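Local coordinates for putative XRE-family transcriptional regulator (Rhodococcus sp., PDB 2OFY), which probably binds DNA as a transcriptional regulator of the XRE family, through a helix-turn-helix domain, at the interface of chains A and B. Residues are numbered along the deposited sequence; one frame, centred on the assembly and turned at random. Chains: chain A/B, Putative XRE-family transcriptional regulator.

The interface of chains A and B. Residues chain A 79-82; chain B 35-38, 58, 61-62, 65.
A:Phe80, with 104 Å² of its surface hidden by chain B, carries this contact between the C-terminal tail of one copy and two helices of the other. Its ring lies with one face on helix 57-67, where B:Ala62 CA sits 3.8 Å from the centroid of the A:Phe80 ring as a CH-pi contact, displaced toward the rim. The methyl of B:Ala62 extends that support to the root of the ring, CB to A:Phe80 CG 3.6 Å, while the B:Ala61 methyl meets the tip, CB to A:Phe80 CZ 3.6 Å. In the plane of the ring, B:Phe58 CD1 abuts the edge at A:Phe80 CE1, 3.8 Å away, and the two side chains cross near a right angle. B:Arg65 bounds the CD2-CE2 side: A:Phe80 CE2 stands over the centre of the guanidinium, 3.4 Å from CZ of B:Arg65. The planes are 57° apart, so an atom of the ring rim meets the guanidinium face without parallel stacking. B:Arg65 leaves its helix with CG anti to the backbone N (chi1 -172°) and bends at chi3 (-75°), which turns the guanidinium along the phenyl rim.

Further along the tail, A:Gly81 and A:Pro82 pass over the end of helix 30-37. A:Gly81 CA lies 3.5 Å from the carbonyl O of B:Asp36, and A:Pro82 CG touches B:Phe35 CE2 at 3.5 Å, the side chains crossing obliquely. The contact is made by van der Waals packing, with no polar pair bonded between the chains here. The patch docks an extended tail onto the partner's helix-turn-helix region and may stabilise a dimer, although the structure alone does not establish that assembly in solution.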
ATOM      1  N   THR A  79       2.122   9.587   9.165  1.00 40.35           N
ATOM      2  CA  THR A  79       0.915  10.412   9.168  1.00 41.36           C
ATOM      3  C   THR A  79       0.405  10.680   7.762  1.00 41.27           C
ATOM      4  O   THR A  79       1.183  10.878   6.812  1.00 41.27           O
ATOM      5  CB  THR A  79       1.166  11.751   9.804  1.00 41.69           C
ATOM      6  OG1 THR A  79       2.133  12.483   9.029  1.00 45.08           O
ATOM      7  CG2 THR A  79       1.689  11.564  11.201  1.00 41.58           C
ATOM      8  N   PHE A  80      -0.923  10.690   7.655  1.00 39.06           N
ATOM      9  CA  PHE A  80      -1.610  10.991   6.423  1.00 37.71           C
ATOM     10  C   PHE A  80      -2.568  12.078   6.773  1.00 36.54           C
ATOM     11  O   PHE A  80      -3.101  12.081   7.891  1.00 34.95           O
ATOM     12  CB  PHE A  80      -2.409   9.778   5.934  1.00 37.93           C
ATOM     13  CG  PHE A  80      -1.612   8.493   5.895  1.00 38.51           C
ATOM     14  CD1 PHE A  80      -0.531   8.355   5.028  1.00 38.64           C
ATOM     15  CD2 PHE A  80      -1.932   7.445   6.730  1.00 36.16           C
ATOM     16  CE1 PHE A  80       0.164   7.192   4.973  1.00 40.24           C
ATOM     17  CE2 PHE A  80      -1.263   6.312   6.685  1.00 36.94           C
ATOM     18  CZ  PHE A  80      -0.169   6.164   5.845  1.00 40.16           C
ATOM     19  N   GLY A  81      -2.769  12.979   5.810  1.00 35.93           N
ATOM     20  CA  GLY A  81      -3.832  13.963   5.844  1.00 35.62           C
ATOM     21  C   GLY A  81      -3.387  15.213   6.570  1.00 35.84           C
ATOM     22  O   GLY A  81      -2.186  15.378   6.855  1.00 35.00           O
ATOM     23  N   PRO A  82      -4.356  16.088   6.890  1.00 36.00           N
ATOM     24  CA  PRO A  82      -4.209  17.334   7.652  1.00 37.13           C
ATOM     25  C   PRO A  82      -3.499  17.072   8.988  1.00 38.12           C
ATOM     26  O   PRO A  82      -3.929  16.225   9.777  1.00 38.00           O
ATOM     27  CB  PRO A  82      -5.653  17.788   7.852  1.00 36.62           C
ATOM     28  CG  PRO A  82      -6.376  17.201   6.688  1.00 35.74           C
ATOM     29  CD  PRO A  82      -5.752  15.862   6.481  1.00 35.98           C
TER
ATOM     30  N   PHE B  35     -10.273  13.930   1.696  1.00 27.08           N
ATOM     31  CA  PHE B  35      -9.646  15.043   2.379  1.00 27.04           C
ATOM     32  C   PHE B  35      -8.887  14.477   3.584  1.00 28.23           C
ATOM     33  O   PHE B  35      -7.757  14.875   3.862  1.00 29.12           O
ATOM     34  CB  PHE B  35     -10.721  15.968   2.917  1.00 26.02           C
ATOM     35  CG  PHE B  35     -10.165  17.114   3.685  1.00 26.39           C
ATOM     36  CD1 PHE B  35      -9.597  18.158   3.014  1.00 27.33           C
ATOM     37  CD2 PHE B  35     -10.163  17.121   5.074  1.00 28.37           C
ATOM     38  CE1 PHE B  35      -9.067  19.268   3.682  1.00 27.80           C
ATOM     39  CE2 PHE B  35      -9.652  18.206   5.772  1.00 28.29           C
ATOM     40  CZ  PHE B  35      -9.085  19.288   5.064  1.00 31.05           C
ATOM     41  N   ASP B  36      -9.523  13.562   4.320  1.00 28.36           N
ATOM     42  CA  ASP B  36      -8.902  13.057   5.552  1.00 29.87           C
ATOM     43  C   ASP B  36      -7.695  12.167   5.244  1.00 30.84           C
ATOM     44  O   ASP B  36      -6.767  12.090   6.046  1.00 32.76           O
ATOM     45  CB  ASP B  36      -9.896  12.320   6.487  1.00 28.68           C
ATOM     46  CG  ASP B  36     -10.653  13.281   7.462  1.00 31.88           C
ATOM     47  OD1 ASP B  36     -10.633  14.516   7.301  1.00 29.70           O
ATOM     48  OD2 ASP B  36     -11.287  12.789   8.422  1.00 32.17           O
ATOM     49  N   ALA B  37      -7.719  11.513   4.090  1.00 29.63           N
ATOM     50  CA  ALA B  37      -6.603  10.666   3.661  1.00 31.02           C
ATOM     51  C   ALA B  37      -5.472  11.452   2.967  1.00 32.75           C
ATOM     52  O   ALA B  37      -4.361  10.916   2.835  1.00 34.78           O
ATOM     53  CB  ALA B  37      -7.108   9.642   2.747  1.00 30.96           C
ATOM     54  N   GLY B  38      -5.802  12.658   2.493  1.00 32.39           N
ATOM     55  CA  GLY B  38      -4.917  13.494   1.657  1.00 33.04           C
ATOM     56  C   GLY B  38      -4.751  13.052   0.203  1.00 33.86           C
ATOM     57  O   GLY B  38      -3.659  13.200  -0.389  1.00 37.12           O
ATOM     58  N   PHE B  58       0.990   3.856   0.106  1.00 18.10           N
ATOM     59  CA  PHE B  58       0.614   4.918   1.020  1.00 19.51           C
ATOM     60  C   PHE B  58      -0.805   5.449   0.748  1.00 20.70           C
ATOM     61  O   PHE B  58      -1.443   5.973   1.634  1.00 20.87           O
ATOM     62  CB  PHE B  58       1.658   5.997   1.007  1.00 20.69           C
ATOM     63  CG  PHE B  58       2.910   5.568   1.748  1.00 22.30           C
ATOM     64  CD1 PHE B  58       2.821   5.217   3.105  1.00 23.11           C
ATOM     65  CD2 PHE B  58       4.142   5.555   1.125  1.00 22.51           C
ATOM     66  CE1 PHE B  58       3.963   4.874   3.843  1.00 27.15           C
ATOM     67  CE2 PHE B  58       5.295   5.184   1.847  1.00 24.92           C
ATOM     68  CZ  PHE B  58       5.181   4.829   3.202  1.00 21.10           C
ATOM     69  N   ALA B  61      -2.946   2.713   2.451  1.00 18.31           N
ATOM     70  CA  ALA B  61      -2.689   2.897   3.898  1.00 18.78           C
ATOM     71  C   ALA B  61      -3.484   4.087   4.433  1.00 19.91           C
ATOM     72  O   ALA B  61      -4.156   3.976   5.497  1.00 19.48           O
ATOM     73  CB  ALA B  61      -1.188   3.097   4.163  1.00 19.55           C
ATOM     74  N   ALA B  62      -3.482   5.209   3.695  1.00 17.93           N
ATOM     75  CA  ALA B  62      -4.202   6.432   4.161  1.00 19.20           C
ATOM     76  C   ALA B  62      -5.713   6.214   4.194  1.00 19.50           C
ATOM     77  O   ALA B  62      -6.383   6.585   5.178  1.00 20.24           O
ATOM     78  CB  ALA B  62      -3.844   7.627   3.253  1.00 17.25           C
ATOM     79  N   ARG B  65      -6.652   3.920   6.970  1.00 19.04           N
ATOM     80  CA  ARG B  65      -6.635   4.610   8.267  1.00 20.00           C
ATOM     81  C   ARG B  65      -7.963   5.330   8.540  1.00 19.75           C
ATOM     82  O   ARG B  65      -8.538   5.230   9.635  1.00 20.38           O
ATOM     83  CB  ARG B  65      -5.483   5.633   8.327  1.00 20.64           C
ATOM     84  CG  ARG B  65      -5.289   6.237   9.688  1.00 24.26           C
ATOM     85  CD  ARG B  65      -3.945   6.966   9.760  1.00 30.16           C
ATOM     86  NE  ARG B  65      -2.835   5.998   9.858  1.00 35.27           N
ATOM     87  CZ  ARG B  65      -1.558   6.304  10.119  1.00 37.15           C
ATOM     88  NH1 ARG B  65      -1.165   7.576  10.295  1.00 38.38           N
ATOM     89  NH2 ARG B  65      -0.669   5.326  10.188  1.00 34.14           N
TER